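Local structure of deseasin MCP-01 (Pseudoalteromonas sp., 3VV3) at residues V222-T228 and V245-G251. The protein is a serine protease of the subtilisin family that degrades collagen, cleaving peptide bonds through its catalytic domain. Sequence-based numbering, arbitrary orientation.
Sequences VLSIAST and VDMGAPG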
ATOM      1  N   VAL A 222      16.481  15.909  -6.636  1.00  6.19           N
ATOM      2  CA  VAL A 222      15.657  14.928  -5.936  1.00  4.38           C
ATOM      3  C   VAL A 222      15.388  15.406  -4.511  1.00  6.34           C
ATOM      4  O   VAL A 222      16.320  15.742  -3.779  1.00  8.45           O
ATOM      5  CB  VAL A 222      16.337  13.534  -5.903  1.00  6.65           C
ATOM      6  CG1 VAL A 222      15.609  12.586  -4.957  1.00  6.02           C
ATOM      7  CG2 VAL A 222      16.421  12.943  -7.319  1.00  7.24           C
ATOM      8  N   LEU A 223      14.114  15.453  -4.128  1.00  3.30           N
ATOM      9  CA  LEU A 223      13.734  15.848  -2.780  1.00  4.85           C
ATOM     10  C   LEU A 223      13.016  14.655  -2.151  1.00  3.66           C
ATOM     11  O   LEU A 223      11.927  14.292  -2.575  1.00  6.36           O
ATOM     12  CB  LEU A 223      12.853  17.099  -2.825  1.00  5.24           C
ATOM     13  CG  LEU A 223      12.196  17.598  -1.530  1.00  5.66           C
ATOM     14  CD1 LEU A 223      13.216  17.771  -0.413  1.00  6.48           C
ATOM     15  CD2 LEU A 223      11.444  18.897  -1.782  1.00  5.22           C
ATOM     16  N   SER A 224      13.663  14.029  -1.167  1.00  5.70           N
ATOM     17  CA  SER A 224      13.228  12.742  -0.618  1.00  6.57           C
ATOM     18  C   SER A 224      12.478  12.946   0.678  1.00  5.69           C
ATOM     19  O   SER A 224      12.984  13.603   1.593  1.00  7.56           O
ATOM     20  CB  SER A 224      14.428  11.816  -0.346  1.00 10.54           C
ATOM     21  OG  SER A 224      15.107  11.507  -1.540  1.00 23.59           O
ATOM     22  N   ILE A 225      11.294  12.350   0.772  1.00  4.11           N
ATOM     23  CA  ILE A 225      10.355  12.709   1.835  1.00  5.01           C
ATOM     24  C   ILE A 225       9.999  11.550   2.772  1.00  6.42           C
ATOM     25  O   ILE A 225       9.544  10.501   2.325  1.00  6.08           O
ATOM     26  CB  ILE A 225       9.066  13.294   1.219  1.00  4.39           C
ATOM     27  CG1 ILE A 225       9.408  14.496   0.320  1.00  4.31           C
ATOM     28  CG2 ILE A 225       8.069  13.663   2.306  1.00  6.38           C
ATOM     29  CD1 ILE A 225      10.242  15.555   1.013  1.00  4.67           C
ATOM     30  N   ALA A 226      10.218  11.753   4.072  1.00  5.35           N
ATOM     31  CA  ALA A 226       9.755  10.815   5.095  1.00  4.34           C
ATOM     32  C   ALA A 226       8.351  11.213   5.517  1.00  6.02           C
ATOM     33  O   ALA A 226       7.915  12.349   5.275  1.00  5.52           O
ATOM     34  CB  ALA A 226      10.704  10.820   6.305  1.00  4.92           C
ATOM     35  N   SER A 227       7.651  10.291   6.173  1.00  4.25           N
ATOM     36  CA  SER A 227       6.278  10.524   6.596  1.00  5.72           C
ATOM     37  C   SER A 227       6.182  10.868   8.083  1.00  6.29           C
ATOM     38  O   SER A 227       6.893  10.299   8.909  1.00  5.90           O
ATOM     39  CB  SER A 227       5.425   9.284   6.303  1.00  6.03           C
ATOM     40  OG  SER A 227       4.112   9.442   6.817  1.00  4.88           O
ATOM     41  N   THR A 228       5.286  11.796   8.406  1.00  6.27           N
ATOM     42  CA  THR A 228       4.975  12.146   9.795  1.00  4.92           C
ATOM     43  C   THR A 228       3.501  11.902  10.096  1.00  6.58           C
ATOM     44  O   THR A 228       2.676  11.757   9.180  1.00  4.65           O
ATOM     45  CB  THR A 228       5.327  13.622  10.100  1.00  6.78           C
ATOM     46  OG1 THR A 228       4.550  14.496   9.263  1.00  7.05           O
ATOM     47  CG2 THR A 228       6.804  13.877   9.853  1.00  7.85           C
ATOM     48  N   VAL A 245      17.609  11.171   3.060  1.00  5.06           N
ATOM     49  CA  VAL A 245      16.243  11.691   3.134  1.00  7.23           C
ATOM     50  C   VAL A 245      16.306  13.133   3.641  1.00  8.01           C
ATOM     51  O   VAL A 245      17.101  13.450   4.527  1.00  6.49           O
ATOM     52  CB  VAL A 245      15.340  10.813   4.036  1.00  7.00           C
ATOM     53  CG1 VAL A 245      13.906  11.369   4.080  1.00  5.40           C
ATOM     54  CG2 VAL A 245      15.336   9.371   3.528  1.00  5.10           C
ATOM     55  N   ASP A 246      15.472  14.007   3.088  1.00  6.36           N
ATOM     56  CA  ASP A 246      15.654  15.445   3.304  1.00  4.77           C
ATOM     57  C   ASP A 246      14.788  16.061   4.398  1.00  7.58           C
ATOM     58  O   ASP A 246      15.250  16.917   5.153  1.00  7.88           O
ATOM     59  CB  ASP A 246      15.426  16.186   1.984  1.00  6.32           C
ATOM     60  CG  ASP A 246      16.395  15.751   0.911  1.00  8.27           C
ATOM     61  OD1 ASP A 246      17.615  15.744   1.200  1.00  7.95           O
ATOM     62  OD2 ASP A 246      15.942  15.415  -0.210  1.00  8.73           O
ATOM     63  N   MET A 247      13.527  15.646   4.465  1.00  5.48           N
ATOM     64  CA  MET A 247      12.569  16.256   5.385  1.00  7.33           C
ATOM     65  C   MET A 247      11.334  15.370   5.483  1.00  7.73           C
ATOM     66  O   MET A 247      11.251  14.353   4.804  1.00  6.40           O
ATOM     67  CB  MET A 247      12.173  17.653   4.897  1.00  7.36           C
ATOM     68  CG  MET A 247      11.498  17.645   3.522  1.00  7.01           C
ATOM     69  SD  MET A 247      11.018  19.302   2.977  1.00  8.15           S
ATOM     70  CE  MET A 247       9.755  19.713   4.182  1.00 12.21           C
ATOM     71  N   GLY A 248      10.373  15.762   6.314  1.00  5.18           N
ATOM     72  CA  GLY A 248       9.157  14.982   6.472  1.00  6.41           C
ATOM     73  C   GLY A 248       7.905  15.780   6.166  1.00  5.87           C
ATOM     74  O   GLY A 248       7.946  17.005   6.120  1.00  5.96           O
ATOM     75  N   ALA A 249       6.795  15.082   5.947  1.00  4.83           N
ATOM     76  CA  ALA A 249       5.491  15.710   5.747  1.00  4.27           C
ATOM     77  C   ALA A 249       4.409  14.693   6.120  1.00  5.39           C
ATOM     78  O   ALA A 249       4.686  13.493   6.191  1.00  5.54           O
ATOM     79  CB  ALA A 249       5.322  16.184   4.294  1.00  5.62           C
ATOM     80  N   PRO A 250       3.178  15.160   6.355  1.00  5.69           N
ATOM     81  CA  PRO A 250       2.114  14.247   6.789  1.00  5.07           C
ATOM     82  C   PRO A 250       1.844  13.091   5.813  1.00  4.88           C
ATOM     83  O   PRO A 250       1.554  13.309   4.622  1.00  5.93           O
ATOM     84  CB  PRO A 250       0.888  15.165   6.886  1.00  7.71           C
ATOM     85  CG  PRO A 250       1.466  16.500   7.201  1.00  5.92           C
ATOM     86  CD  PRO A 250       2.733  16.566   6.373  1.00  5.88           C
ATOM     87  N   GLY A 251       1.911  11.867   6.328  1.00  5.77           N
ATOM     88  CA  GLY A 251       1.621  10.696   5.515  1.00  5.40           C
ATOM     89  C   GLY A 251       0.831   9.608   6.225  1.00  5.97           C
ATOM     90  O   GLY A 251       0.502   8.593   5.620  1.00  6.73           O
TER
HETATM   91  O   HOH W   1      17.629  14.468  -1.890  1.00 12.71           O
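Ile225 lays its CD1 methyl over the side chain of Met247, 3.5 Å from Met247 CG, while Ile225 CG2 rests 4.2 Å from Ala249 CB. On this sheet face Met247's unbranched chain can extend to Met300 of helix 292-301, and Ala249's small methyl fits beneath Val276 of helix 269-284. Ala226 CB points to the other face, where CG1 of Val245, in the loop leading into the strand, packs 3.9 Å away. Between the strands the parallel pairing runs through Ala226, whose N donates to Met247 O (2.9 Å) and whose O accepts from Ala249 N (3.0 Å); Thr228 N to Ala249 O (2.9 Å) and Gly251 N to Thr228 O (3.0 Å) continue it. This joins 247-250, the outermost strand at this end, to the parallel sheet of the subtilisin-like alpha/beta fold. Gly251 lacks a side chain, whose CB would collide with Ser227 OG, hydrogen-bonded to Ser235 OG. Where regular pairing begins, Asp246 substitutes its carboxylate for a backbone acceptor: OD2 takes Ser224 N at 2.8 Å, and Asp246 N returns a hydrogen bond to Ser224 O at 2.9 Å.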